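Local coordinates for succinate-semialdehyde dehydrogenase (Streptococcus pyogenes MGAS1882, PDB 4OGD), which probably oxidises succinic semialdehyde to succinate, with NADP+ as cofactor, as a member of the aldehyde dehydrogenase family, at residues A2-Y7 / L14-N19; Q23-V28 / T182-S187; Y117-T122 / G442-V447; Q246-L251 / L283-K288; A326-G331 / M343-A348. One frame throughout, in Å; residues are numbered along the deposited sequence.

Contact 1: residues A2-Y7 / L14-N19; sequences AYQTIY and LHTFDN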
# COMPACT_ATOMS: atom_id res chain seq x y z
N ALA A 2 -4.03 -3.49 30.71
CA ALA A 2 -2.82 -3.99 31.36
C ALA A 2 -2.18 -5.10 30.54
O ALA A 2 -2.87 -5.87 29.86
CB ALA A 2 -3.14 -4.48 32.77
N TYR A 3 -0.85 -5.19 30.60
CA TYR A 3 -0.14 -6.29 29.96
C TYR A 3 0.12 -7.41 30.98
O TYR A 3 0.92 -7.25 31.90
CB TYR A 3 1.17 -5.80 29.34
CG TYR A 3 0.99 -4.93 28.11
CD1 TYR A 3 0.89 -5.49 26.84
CD2 TYR A 3 0.95 -3.54 28.21
CE1 TYR A 3 0.74 -4.70 25.71
CE2 TYR A 3 0.79 -2.74 27.09
CZ TYR A 3 0.69 -3.32 25.84
OH TYR A 3 0.54 -2.54 24.71
N GLN A 4 -0.58 -8.53 30.81
CA GLN A 4 -0.51 -9.63 31.77
C GLN A 4 -0.48 -10.96 31.05
O GLN A 4 -1.21 -11.15 30.08
CB GLN A 4 -1.75 -9.63 32.66
CG GLN A 4 -1.98 -8.37 33.45
CD GLN A 4 -2.09 -8.65 34.94
OE1 GLN A 4 -1.11 -8.56 35.67
NE2 GLN A 4 -3.29 -9.00 35.38
N THR A 5 0.35 -11.88 31.53
CA THR A 5 0.20 -13.27 31.12
C THR A 5 -0.80 -13.92 32.06
O THR A 5 -0.55 -14.02 33.26
CB THR A 5 1.52 -14.05 31.20
OG1 THR A 5 2.48 -13.47 30.31
CG2 THR A 5 1.28 -15.52 30.82
N ILE A 6 -1.94 -14.32 31.52
CA ILE A 6 -2.92 -15.10 32.27
C ILE A 6 -3.19 -16.39 31.51
O ILE A 6 -3.77 -16.37 30.42
CB ILE A 6 -4.24 -14.33 32.45
CG1 ILE A 6 -3.97 -12.97 33.09
CG2 ILE A 6 -5.22 -15.14 33.30
CD1 ILE A 6 -5.18 -12.08 33.16
N TYR A 7 -2.77 -17.51 32.09
CA TYR A 7 -2.85 -18.81 31.43
C TYR A 7 -4.30 -19.18 31.14
O TYR A 7 -5.10 -19.33 32.07
CB TYR A 7 -2.21 -19.87 32.33
CG TYR A 7 -1.95 -21.22 31.69
CD1 TYR A 7 -1.89 -21.37 30.31
CD2 TYR A 7 -1.76 -22.35 32.48
CE1 TYR A 7 -1.65 -22.60 29.74
CE2 TYR A 7 -1.52 -23.59 31.91
CZ TYR A 7 -1.46 -23.71 30.54
OH TYR A 7 -1.22 -24.93 29.98
N LEU A 14 0.45 -15.33 35.51
CA LEU A 14 1.81 -15.84 35.52
C LEU A 14 2.85 -14.72 35.49
O LEU A 14 3.91 -14.83 36.10
CB LEU A 14 2.05 -16.79 34.35
CG LEU A 14 1.06 -17.95 34.21
CD1 LEU A 14 1.48 -18.92 33.10
CD2 LEU A 14 0.91 -18.69 35.53
N HIS A 15 2.55 -13.65 34.76
CA HIS A 15 3.46 -12.52 34.63
C HIS A 15 2.68 -11.21 34.59
O HIS A 15 1.56 -11.15 34.06
CB HIS A 15 4.29 -12.61 33.34
CG HIS A 15 5.06 -13.88 33.17
ND1 HIS A 15 6.15 -14.21 33.95
CD2 HIS A 15 4.94 -14.88 32.26
CE1 HIS A 15 6.64 -15.37 33.56
NE2 HIS A 15 5.92 -15.80 32.53
N THR A 16 3.27 -10.15 35.12
CA THR A 16 2.74 -8.81 34.93
C THR A 16 3.88 -7.89 34.52
O THR A 16 4.98 -8.00 35.05
CB THR A 16 2.02 -8.27 36.19
OG1 THR A 16 0.91 -9.12 36.51
CG2 THR A 16 1.50 -6.86 35.94
N PHE A 17 3.63 -7.03 33.55
CA PHE A 17 4.68 -6.21 32.98
C PHE A 17 4.38 -4.73 33.17
O PHE A 17 3.22 -4.32 33.18
CB PHE A 17 4.86 -6.54 31.49
CG PHE A 17 5.17 -7.98 31.23
CD1 PHE A 17 4.17 -8.93 31.24
CD2 PHE A 17 6.47 -8.39 30.99
CE1 PHE A 17 4.45 -10.26 31.01
CE2 PHE A 17 6.76 -9.72 30.75
CZ PHE A 17 5.74 -10.65 30.77
N ASP A 18 5.43 -3.94 33.35
CA ASP A 18 5.27 -2.50 33.51
C ASP A 18 5.11 -1.83 32.16
O ASP A 18 5.72 -2.25 31.17
CB ASP A 18 6.47 -1.91 34.24
CG ASP A 18 6.62 -2.45 35.64
OD1 ASP A 18 5.60 -2.56 36.35
OD2 ASP A 18 7.76 -2.78 36.01
N ASN A 19 4.29 -0.79 32.12
CA ASN A 19 4.12 -0.03 30.89
C ASN A 19 5.34 0.85 30.62
O ASN A 19 6.01 1.32 31.54
CB ASN A 19 2.84 0.80 30.94
CG ASN A 19 1.63 0.02 30.47
OD1 ASN A 19 1.23 -0.96 31.09
ND2 ASN A 19 1.03 0.45 29.35
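Thr5 and His15 form a hydrogen-bonded pair where strand 4-7 runs antiparallel to strand 12-16, the two short axes 161° apart. Thr5 N donates to His15 O at 2.9 Å. Thr5 O receives Leu14 N at 2.8 Å in a nearly straight bond. His15 N reaches the same oxygen only weakly. Leu14 and His15 share Thr5 as partner, a classic beta bulge. Beyond Gln4 and Thr16, a non-hydrogen-bonded pair, Phe17 N donates to Tyr3 O at 3.2 Å. The two strands are the arms of a beta hairpin at the N-terminus. They make up a two-stranded sheet of their own.

Thr5 and His15 lie side by side on one face of this sheet. Thr5 OG1 sits anti to the carbonyl carbon (chi1 -62°), at the edge of the imidazole and 3.4 Å from His15 CD2. The same oxygen lies in the plane of the Phe17 ring, at its edge. It is hydrogen-bonded to Asp73 on helix 63-74. Thr5 CG2 packs on Leu14 CB at 3.8 Å, and Leu14 CD1 goes on to touch Tyr7 CB at 3.9 Å. At the other end the Asn19 and Tyr3 side chains cross at about a right angle, with amide and ring planes 52° apart. Asn19 OD1 lies at the ring edge, 3.9 Å from Tyr3 CD2. Pro161 of helix 161-173 touches both Thr5 and Phe17.

Contact 2: residues Q23-V28 / T182-S187; sequences QGLADV and TNLFIS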
# COMPACT_ATOMS: atom_id res chain seq x y z
N GLN A 23 8.96 8.94 27.97
CA GLN A 23 10.38 9.15 27.71
C GLN A 23 11.07 7.87 27.21
O GLN A 23 11.89 7.93 26.30
CB GLN A 23 11.13 9.69 28.93
CG GLN A 23 12.56 10.09 28.59
CD GLN A 23 12.61 11.21 27.57
OE1 GLN A 23 11.96 12.24 27.73
NE2 GLN A 23 13.38 11.01 26.50
N GLY A 24 10.73 6.74 27.81
CA GLY A 24 11.25 5.46 27.35
C GLY A 24 10.92 5.24 25.89
O GLY A 24 11.76 4.81 25.10
N LEU A 25 9.70 5.58 25.51
CA LEU A 25 9.25 5.43 24.13
C LEU A 25 10.02 6.36 23.18
O LEU A 25 10.46 5.94 22.10
CB LEU A 25 7.74 5.68 24.04
CG LEU A 25 7.11 5.62 22.65
CD1 LEU A 25 7.36 4.26 21.99
CD2 LEU A 25 5.61 5.91 22.76
N ALA A 26 10.18 7.62 23.58
CA ALA A 26 10.97 8.55 22.78
C ALA A 26 12.39 8.03 22.59
O ALA A 26 12.94 8.07 21.48
CB ALA A 26 10.98 9.94 23.41
N ASP A 27 12.98 7.54 23.67
CA ASP A 27 14.34 7.00 23.60
C ASP A 27 14.44 5.83 22.62
O ASP A 27 15.39 5.75 21.83
CB ASP A 27 14.84 6.60 25.00
CG ASP A 27 15.02 7.80 25.91
OD1 ASP A 27 15.02 8.95 25.41
OD2 ASP A 27 15.17 7.60 27.14
N VAL A 28 13.45 4.94 22.65
CA VAL A 28 13.40 3.82 21.72
C VAL A 28 13.28 4.27 20.26
O VAL A 28 13.96 3.74 19.39
CB VAL A 28 12.26 2.83 22.09
CG1 VAL A 28 12.01 1.83 20.97
CG2 VAL A 28 12.60 2.10 23.37
N THR A 182 12.19 -3.63 18.97
CA THR A 182 11.94 -3.30 20.36
C THR A 182 10.47 -3.48 20.67
O THR A 182 9.60 -2.93 19.97
CB THR A 182 12.35 -1.86 20.69
OG1 THR A 182 13.71 -1.64 20.28
CG2 THR A 182 12.22 -1.59 22.18
N ASN A 183 10.18 -4.25 21.71
CA ASN A 183 8.80 -4.41 22.14
C ASN A 183 8.33 -3.15 22.88
O ASN A 183 9.06 -2.58 23.68
CB ASN A 183 8.66 -5.63 23.05
CG ASN A 183 7.26 -5.78 23.57
OD1 ASN A 183 6.31 -5.79 22.80
ND2 ASN A 183 7.12 -5.83 24.90
N LEU A 184 7.09 -2.73 22.61
CA LEU A 184 6.53 -1.56 23.27
C LEU A 184 5.30 -1.91 24.11
O LEU A 184 4.22 -2.17 23.57
CB LEU A 184 6.12 -0.51 22.23
CG LEU A 184 7.08 -0.16 21.10
CD1 LEU A 184 6.42 0.87 20.18
CD2 LEU A 184 8.40 0.37 21.63
N PHE A 185 5.46 -1.94 25.44
CA PHE A 185 4.31 -2.12 26.31
C PHE A 185 3.64 -0.77 26.46
O PHE A 185 3.83 -0.07 27.46
CB PHE A 185 4.74 -2.67 27.68
CG PHE A 185 5.11 -4.14 27.68
CD1 PHE A 185 4.34 -5.07 27.00
CD2 PHE A 185 6.23 -4.59 28.37
CE1 PHE A 185 4.67 -6.41 26.99
CE2 PHE A 185 6.57 -5.94 28.38
CZ PHE A 185 5.79 -6.85 27.69
N ILE A 186 2.86 -0.37 25.45
CA ILE A 186 2.29 0.97 25.42
C ILE A 186 0.77 1.02 25.27
O ILE A 186 0.13 0.03 24.90
CB ILE A 186 2.93 1.83 24.29
CG1 ILE A 186 2.79 1.11 22.94
CG2 ILE A 186 4.39 2.14 24.61
CD1 ILE A 186 3.17 1.98 21.75
N SER A 187 0.20 2.19 25.56
CA SER A 187 -1.24 2.40 25.47
C SER A 187 -1.61 2.74 24.04
O SER A 187 -0.74 3.04 23.23
CB SER A 187 -1.63 3.58 26.35
OG SER A 187 -1.07 4.77 25.83
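Leu25 holds CG anti to its backbone N (chi1 178°), and chi2 of 58° then places CD1 against Leu184. Val28 has CG1 anti to N as well (chi1 168°), which sends that methyl to Thr182 and Leu184. The contact lays helix 22-41 beside strand 181-183 and the residues that follow it. This is an outermost strand of the six-stranded sheet whose parallel strands match the Rossmann-type cofactor domain of aldehyde dehydrogenases. The contact is apolar, with no hydrogen bond across the two segments.

Leu25 and Leu184 cross at about a right angle. Leu25 CD1 touches Leu184 CD1 and CD2, each at 4.0 Å. Leu25 CD2 lies more loosely against Ile186 CG2, at 4.4 Å. Leu184 CD2 also meets Val28 CG1 at 3.9 Å, so the Leu184 branch touches both helix residues.

Met20 packs on Leu25, Val28, Leu184 and Ile186, and Val153 of the next strand touches Val28 and Leu184. The hydroxyl of Thr182 is hydrogen-bonded to Arg31, further along the same helix. Val28 and Thr182 reach toward each other tip to tip, with Val28 CG1 3.6 Å from Thr182 CG2.

Contact 3: residues Y117-T122 / G442-V447; sequences YLKQST and GFTSFV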
# COMPACT_ATOMS: atom_id res chain seq x y z
N TYR A 117 16.13 0.59 -10.78
CA TYR A 117 15.74 1.05 -9.46
C TYR A 117 16.36 0.22 -8.36
O TYR A 117 16.56 -0.98 -8.51
CB TYR A 117 14.21 1.19 -9.31
CG TYR A 117 13.41 -0.10 -9.26
CD1 TYR A 117 13.20 -0.76 -8.05
CD2 TYR A 117 12.80 -0.61 -10.40
CE1 TYR A 117 12.45 -1.92 -7.99
CE2 TYR A 117 12.03 -1.78 -10.34
CZ TYR A 117 11.87 -2.42 -9.13
OH TYR A 117 11.11 -3.57 -9.04
N LEU A 118 16.68 0.90 -7.27
CA LEU A 118 17.24 0.25 -6.10
C LEU A 118 16.11 -0.10 -5.15
O LEU A 118 15.01 0.45 -5.25
CB LEU A 118 18.24 1.19 -5.42
CG LEU A 118 19.37 1.67 -6.33
CD1 LEU A 118 20.18 2.75 -5.65
CD2 LEU A 118 20.27 0.50 -6.72
N LYS A 119 16.37 -1.04 -4.25
CA LYS A 119 15.42 -1.34 -3.19
C LYS A 119 16.07 -0.98 -1.88
O LYS A 119 16.99 -1.65 -1.42
CB LYS A 119 15.02 -2.82 -3.22
CG LYS A 119 14.16 -3.16 -4.43
CD LYS A 119 13.99 -4.67 -4.59
CE LYS A 119 13.09 -4.97 -5.78
NZ LYS A 119 13.01 -6.43 -6.09
N GLN A 120 15.61 0.12 -1.29
CA GLN A 120 16.31 0.69 -0.14
C GLN A 120 15.44 0.73 1.10
O GLN A 120 14.20 0.74 1.01
CB GLN A 120 16.79 2.11 -0.49
CG GLN A 120 17.78 2.13 -1.65
CD GLN A 120 18.32 3.51 -1.92
OE1 GLN A 120 17.56 4.45 -2.12
NE2 GLN A 120 19.64 3.64 -1.90
N SER A 121 16.08 0.74 2.26
CA SER A 121 15.34 0.92 3.51
C SER A 121 14.72 2.31 3.55
O SER A 121 15.16 3.22 2.84
CB SER A 121 16.27 0.74 4.71
OG SER A 121 17.29 1.72 4.69
N THR A 122 13.71 2.46 4.40
CA THR A 122 13.02 3.73 4.55
C THR A 122 13.05 4.31 5.96
O THR A 122 13.06 5.53 6.12
CB THR A 122 11.57 3.63 4.06
OG1 THR A 122 10.93 2.51 4.67
CG2 THR A 122 11.54 3.45 2.55
N GLY A 442 6.22 -10.12 -0.02
CA GLY A 442 6.27 -9.62 1.34
C GLY A 442 7.60 -8.98 1.73
O GLY A 442 7.80 -8.62 2.89
N PHE A 443 8.50 -8.84 0.76
CA PHE A 443 9.78 -8.21 1.02
C PHE A 443 9.76 -6.70 0.75
O PHE A 443 10.50 -5.94 1.38
CB PHE A 443 10.89 -8.87 0.19
CG PHE A 443 12.27 -8.38 0.52
CD1 PHE A 443 12.91 -8.83 1.67
CD2 PHE A 443 12.91 -7.48 -0.30
CE1 PHE A 443 14.17 -8.38 1.99
CE2 PHE A 443 14.18 -7.02 0.01
CZ PHE A 443 14.81 -7.47 1.16
N THR A 444 8.91 -6.25 -0.18
CA THR A 444 9.01 -4.87 -0.66
C THR A 444 8.02 -3.87 -0.06
O THR A 444 8.01 -2.71 -0.47
CB THR A 444 8.90 -4.81 -2.18
OG1 THR A 444 7.73 -5.52 -2.59
CG2 THR A 444 10.13 -5.44 -2.84
N SER A 445 7.22 -4.30 0.90
CA SER A 445 6.14 -3.46 1.41
C SER A 445 6.62 -2.10 1.90
O SER A 445 5.98 -1.08 1.64
CB SER A 445 5.38 -4.15 2.53
OG SER A 445 4.78 -5.33 2.04
N PHE A 446 7.75 -2.09 2.61
CA PHE A 446 8.28 -0.85 3.16
C PHE A 446 9.67 -0.52 2.64
O PHE A 446 10.50 0.08 3.34
CB PHE A 446 8.19 -0.85 4.69
CG PHE A 446 6.79 -1.09 5.19
CD1 PHE A 446 5.85 -0.07 5.14
CD2 PHE A 446 6.41 -2.33 5.67
CE1 PHE A 446 4.56 -0.27 5.58
CE2 PHE A 446 5.11 -2.56 6.11
CZ PHE A 446 4.18 -1.53 6.07
N VAL A 447 9.91 -0.90 1.39
CA VAL A 447 11.14 -0.51 0.72
C VAL A 447 10.89 0.65 -0.21
O VAL A 447 9.79 0.80 -0.77
CB VAL A 447 11.80 -1.67 -0.07
CG1 VAL A 447 11.87 -2.94 0.77
CG2 VAL A 447 11.10 -1.91 -1.38
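Thr122 OG1 donates a hydrogen bond of 2.8 Å to Phe446 O. The hydroxyl comes to the oxygen at a C=O...OG1 angle of 142°, tilted 33° from the carbonyl plane. A chi1 of 51°, with OG1 between the backbone N and the carbonyl carbon, turns the hydroxyl to this oxygen. CG2 of Thr122 also faces segment 442-447, 3.6 Å from Phe446 O. Next to this bond, Val447 CA makes a CA-H...O contact of 3.3 Å with Gln120 O.

The rest of the contact is looser. Lys119 lies obliquely across Thr444 with its chain extended. Its CE is 4.2 Å from Thr444 CG2, and its CB is 4.4 Å from Val447 CG2. The ammonium of Lys119 goes on to a long, weak ion pair with Glu440.

In the second shell, Asn150 fixes both sides of the Thr122 bond: OD1 accepts from Thr122 N and ND2 donates to Phe446 O. The carbonyl of Phe446 is therefore gripped by two donors. A type I turn from Thr444 to Val447 shapes the loop. Gln120 OE1 is hydrogen-bonded to His450 ND1, and NE2 to Ala405 O of the second subunit. The contact thus sits where the loop enters strand 448-455, which pairs antiparallel with strand 113-120. These strands belong to the three-stranded sheet of the oligomerisation region typical of aldehyde dehydrogenases.

Contact 4: residues Q246-L251 / L283-K288; sequences QLEKVL and LTKVFK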
# COMPACT_ATOMS: atom_id res chain seq x y z
N GLN A 246 -10.26 -38.30 1.29
CA GLN A 246 -9.29 -37.25 1.52
C GLN A 246 -9.91 -36.08 2.26
O GLN A 246 -9.26 -35.44 3.08
CB GLN A 246 -8.68 -36.80 0.19
CG GLN A 246 -7.78 -37.87 -0.41
CD GLN A 246 -6.76 -38.39 0.60
OE1 GLN A 246 -6.76 -39.57 0.94
NE2 GLN A 246 -5.90 -37.50 1.07
N LEU A 247 -11.19 -35.82 1.99
CA LEU A 247 -11.93 -34.79 2.70
C LEU A 247 -11.92 -35.02 4.21
O LEU A 247 -11.58 -34.13 4.99
CB LEU A 247 -13.37 -34.74 2.19
CG LEU A 247 -14.29 -33.74 2.87
CD1 LEU A 247 -13.76 -32.33 2.70
CD2 LEU A 247 -15.70 -33.86 2.28
N GLU A 248 -12.29 -36.23 4.62
CA GLU A 248 -12.38 -36.53 6.05
C GLU A 248 -11.06 -36.27 6.77
O GLU A 248 -11.04 -35.79 7.90
CB GLU A 248 -12.82 -37.98 6.26
CG GLU A 248 -12.87 -38.40 7.73
CD GLU A 248 -13.58 -39.72 7.94
OE1 GLU A 248 -14.05 -40.32 6.94
OE2 GLU A 248 -13.69 -40.16 9.10
N LYS A 249 -9.96 -36.56 6.09
CA LYS A 249 -8.65 -36.47 6.72
C LYS A 249 -8.19 -35.05 7.03
O LYS A 249 -7.31 -34.85 7.86
CB LYS A 249 -7.62 -37.20 5.86
CG LYS A 249 -7.92 -38.70 5.78
CD LYS A 249 -6.96 -39.46 4.89
CE LYS A 249 -7.18 -40.96 5.08
NZ LYS A 249 -6.26 -41.79 4.25
N VAL A 250 -8.79 -34.05 6.37
CA VAL A 250 -8.37 -32.67 6.60
C VAL A 250 -9.34 -31.86 7.45
O VAL A 250 -9.01 -30.74 7.86
CB VAL A 250 -8.09 -31.91 5.28
CG1 VAL A 250 -7.23 -32.75 4.34
CG2 VAL A 250 -9.40 -31.50 4.60
N LEU A 251 -10.52 -32.41 7.73
CA LEU A 251 -11.57 -31.60 8.36
C LEU A 251 -11.24 -31.09 9.77
O LEU A 251 -11.52 -29.93 10.08
CB LEU A 251 -12.92 -32.32 8.36
CG LEU A 251 -13.67 -32.44 7.03
CD1 LEU A 251 -14.96 -33.20 7.25
CD2 LEU A 251 -13.98 -31.07 6.41
N LEU A 283 -18.93 -34.15 9.37
CA LEU A 283 -18.37 -33.09 10.21
C LEU A 283 -18.68 -33.35 11.69
O LEU A 283 -17.85 -33.10 12.58
CB LEU A 283 -18.86 -31.71 9.77
CG LEU A 283 -18.12 -30.52 10.40
CD1 LEU A 283 -16.69 -30.46 9.88
CD2 LEU A 283 -18.83 -29.20 10.12
N THR A 284 -19.87 -33.88 11.96
CA THR A 284 -20.25 -34.28 13.31
C THR A 284 -19.32 -35.36 13.85
O THR A 284 -18.84 -35.28 14.99
CB THR A 284 -21.71 -34.76 13.35
OG1 THR A 284 -22.58 -33.67 13.01
CG2 THR A 284 -22.06 -35.27 14.75
N LYS A 285 -19.05 -36.37 13.02
CA LYS A 285 -18.15 -37.45 13.39
C LYS A 285 -16.77 -36.91 13.76
O LYS A 285 -16.20 -37.28 14.79
CB LYS A 285 -18.01 -38.43 12.23
CG LYS A 285 -17.00 -39.56 12.46
CD LYS A 285 -16.75 -40.33 11.18
CE LYS A 285 -15.78 -41.47 11.37
NZ LYS A 285 -15.37 -42.04 10.06
N VAL A 286 -16.26 -36.02 12.92
CA VAL A 286 -14.93 -35.45 13.13
C VAL A 286 -14.87 -34.59 14.41
O VAL A 286 -13.93 -34.70 15.20
CB VAL A 286 -14.51 -34.61 11.90
CG1 VAL A 286 -13.32 -33.72 12.23
CG2 VAL A 286 -14.20 -35.51 10.71
N PHE A 287 -15.88 -33.75 14.59
CA PHE A 287 -15.96 -32.88 15.75
C PHE A 287 -16.08 -33.66 17.05
O PHE A 287 -15.60 -33.22 18.10
CB PHE A 287 -17.11 -31.88 15.58
CG PHE A 287 -16.72 -30.61 14.84
CD1 PHE A 287 -15.87 -30.66 13.75
CD2 PHE A 287 -17.21 -29.38 15.26
CE1 PHE A 287 -15.50 -29.48 13.07
CE2 PHE A 287 -16.85 -28.21 14.59
CZ PHE A 287 -16.01 -28.26 13.51
N LYS A 288 -16.70 -34.84 16.99
CA LYS A 288 -16.85 -35.69 18.17
C LYS A 288 -15.52 -36.23 18.69
O LYS A 288 -15.42 -36.61 19.86
CB LYS A 288 -17.79 -36.86 17.87
CG LYS A 288 -19.26 -36.50 18.05
CD LYS A 288 -20.15 -37.63 17.53
CE LYS A 288 -21.61 -37.35 17.83
NZ LYS A 288 -22.47 -38.45 17.30
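Leu251 faces Val286 and Leu283 in the buried part of the contact, while Glu248 and Lys285 meet on its more exposed side. Leu251 CB lies 4.1 Å from Val286 CG1. CG1 anti to the backbone N (chi1 166°) leaves both methyls of Val286 on Leu251 CB. Leu251 CD1 meets Leu283 CD1 at 4.2 Å, the two side chains crossing at about a right angle. Leu282 and Phe279, one and two turns before Val286 on helix 276-288, also pack on Leu251.

Helices 244-256 and 276-288 run roughly the same way here, with segment axes 38° apart and 10.0 Å at closest approach. They pack on the seven-stranded sheet of this alpha/beta fold. Leu247 rests on strand 235-238, and Leu283 on Ile346.

On the polar side Glu248 and Lys285 both stretch out in extended chains and cross at about a right angle. Lys285 NZ gives a hydrogen bond of 2.7 Å to Glu248 OE2 within a salt bridge. Glu248 OE2 uses its syn lone pair, on the side of the other oxygen. Lys285 is solvent-exposed, so water probably weakens this ion pair. The aliphatic part of Glu248 comes back to the apolar side, with CG 4.4 Å from Val286 CG2.

Contact 5: residues A326-G331 / M343-A348; sequences AELVYG and MPTIIA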
# COMPACT_ATOMS: atom_id res chain seq x y z
N ALA A 326 -30.98 -20.25 13.08
CA ALA A 326 -30.05 -21.28 12.64
C ALA A 326 -30.32 -22.60 13.36
O ALA A 326 -30.92 -22.61 14.44
CB ALA A 326 -28.61 -20.83 12.86
N GLU A 327 -29.86 -23.69 12.78
CA GLU A 327 -30.03 -25.01 13.38
C GLU A 327 -28.78 -25.43 14.14
O GLU A 327 -27.67 -25.36 13.61
CB GLU A 327 -30.35 -26.06 12.30
CG GLU A 327 -30.44 -27.48 12.86
CD GLU A 327 -30.64 -28.54 11.79
OE1 GLU A 327 -30.59 -28.20 10.59
OE2 GLU A 327 -30.86 -29.71 12.16
N LEU A 328 -28.97 -25.87 15.39
CA LEU A 328 -27.87 -26.46 16.15
C LEU A 328 -27.71 -27.92 15.75
O LEU A 328 -28.53 -28.77 16.10
CB LEU A 328 -28.08 -26.33 17.66
CG LEU A 328 -26.92 -26.83 18.53
CD1 LEU A 328 -25.64 -26.04 18.26
CD2 LEU A 328 -27.26 -26.76 20.01
N VAL A 329 -26.66 -28.19 14.98
CA VAL A 329 -26.42 -29.53 14.45
C VAL A 329 -25.69 -30.41 15.46
O VAL A 329 -26.01 -31.59 15.63
CB VAL A 329 -25.61 -29.45 13.14
CG1 VAL A 329 -25.13 -30.82 12.71
CG2 VAL A 329 -26.43 -28.79 12.04
N TYR A 330 -24.71 -29.82 16.14
CA TYR A 330 -23.91 -30.57 17.11
C TYR A 330 -23.30 -29.64 18.15
O TYR A 330 -22.93 -28.51 17.84
CB TYR A 330 -22.80 -31.35 16.41
CG TYR A 330 -21.83 -31.97 17.40
CD1 TYR A 330 -22.15 -33.13 18.08
CD2 TYR A 330 -20.60 -31.36 17.67
CE1 TYR A 330 -21.29 -33.69 18.99
CE2 TYR A 330 -19.73 -31.91 18.59
CZ TYR A 330 -20.08 -33.07 19.23
OH TYR A 330 -19.21 -33.63 20.14
N GLY A 331 -23.19 -30.13 19.39
CA GLY A 331 -22.46 -29.42 20.42
C GLY A 331 -23.24 -28.29 21.05
O GLY A 331 -24.44 -28.42 21.32
N MET A 343 -16.81 -25.94 23.47
CA MET A 343 -16.81 -27.23 22.78
C MET A 343 -17.06 -27.03 21.29
O MET A 343 -17.71 -26.06 20.89
CB MET A 343 -17.83 -28.21 23.37
CG MET A 343 -19.22 -28.14 22.79
SD MET A 343 -20.26 -29.49 23.41
CE MET A 343 -19.77 -30.83 22.33
N PRO A 344 -16.51 -27.93 20.46
CA PRO A 344 -16.77 -27.89 19.02
C PRO A 344 -18.27 -27.90 18.78
O PRO A 344 -18.99 -28.72 19.35
CB PRO A 344 -16.12 -29.18 18.51
CG PRO A 344 -15.04 -29.45 19.50
CD PRO A 344 -15.62 -29.06 20.82
N THR A 345 -18.74 -26.98 17.96
CA THR A 345 -20.17 -26.76 17.78
C THR A 345 -20.40 -26.62 16.28
O THR A 345 -19.59 -26.01 15.59
CB THR A 345 -20.60 -25.48 18.51
OG1 THR A 345 -20.31 -25.61 19.91
CG2 THR A 345 -22.09 -25.21 18.33
N ILE A 346 -21.49 -27.20 15.77
CA ILE A 346 -21.81 -27.09 14.36
C ILE A 346 -23.18 -26.45 14.20
O ILE A 346 -24.13 -26.88 14.84
CB ILE A 346 -21.81 -28.46 13.65
CG1 ILE A 346 -20.45 -29.14 13.83
CG2 ILE A 346 -22.14 -28.30 12.16
CD1 ILE A 346 -20.40 -30.58 13.35
N ILE A 347 -23.26 -25.43 13.36
CA ILE A 347 -24.54 -24.82 13.02
C ILE A 347 -24.80 -24.90 11.52
O ILE A 347 -23.88 -25.01 10.72
CB ILE A 347 -24.62 -23.36 13.46
CG1 ILE A 347 -23.51 -22.53 12.80
CG2 ILE A 347 -24.57 -23.27 14.98
CD1 ILE A 347 -23.59 -21.04 13.09
N ALA A 348 -26.08 -24.84 11.15
CA ALA A 348 -26.47 -24.83 9.75
C ALA A 348 -27.72 -23.97 9.62
O ALA A 348 -28.13 -23.33 10.59
CB ALA A 348 -26.72 -26.25 9.25
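Tyr330 and Met343 cross at about a right angle at one end of the strand pair. Met343 CE lies oblique to the ring, 3.6 Å from Tyr330 OH, and also touches Gly331 CA. Pro344 O approaches the ring obliquely too, 3.4 Å from Tyr330 CE2. On the Tyr330 side of the sheet, Ile346 CD1 meets Tyr330 CB at 4.0 Å. Val329 lies obliquely over Ile346. Its CG1 and CB lie on Ile346 CG2, CB at 3.8 Å, and its CG2 methyl reaches Ala348 CB. On the opposite face Leu328 lies across Thr345, CD1 to CG2 at 3.6 Å.

Behind these groups strands 327-330 and 345-348 run antiparallel at the margin of the seven-stranded sheet. Glu327 and Ala348 pair through two backbone bonds, and Ile346 N donates to Tyr330 O at 2.8 Å. Between Leu328 and Tyr330 the register slips by one residue. Val329 N, at 2.9 Å, and Tyr330 N, at 3.3 Å, both bond to Ile346 O from the same face of its plane. This is a classic beta bulge. It turns Val329 toward the partner strand.

Helix 308-323 covers Leu328 and Thr345, while helix 276-288 lies against Tyr330 and Ile346. Five backbone bonds thus hold the pair, and the side chains add mainly apolar contacts. Buried Pro344 O has no polar partner in the model.

In the fold
Contact 1 closes first along the chain. Contacts 2 and 3 then cross, their segments alternating. The centres of contacts 1 and 2 are 16 Å apart and they touch: Tyr3 OH bonds to Ile186 O, and the rings of Tyr3 and Phe17 meet Phe185. The N-terminal hairpin is thus fastened to the residues just after edge strand 181-183 of the six-stranded sheet. Contacts 4 and 5, centres 14 Å apart, share the seven-stranded sheet and join where Phe287 packs on Pro344 and Ile346. Their centres lie 46 and 45 Å from that of contact 2, across the chain's centre. Contact 3 closes a loop holding both, and lies on the three-stranded sheet at the second subunit.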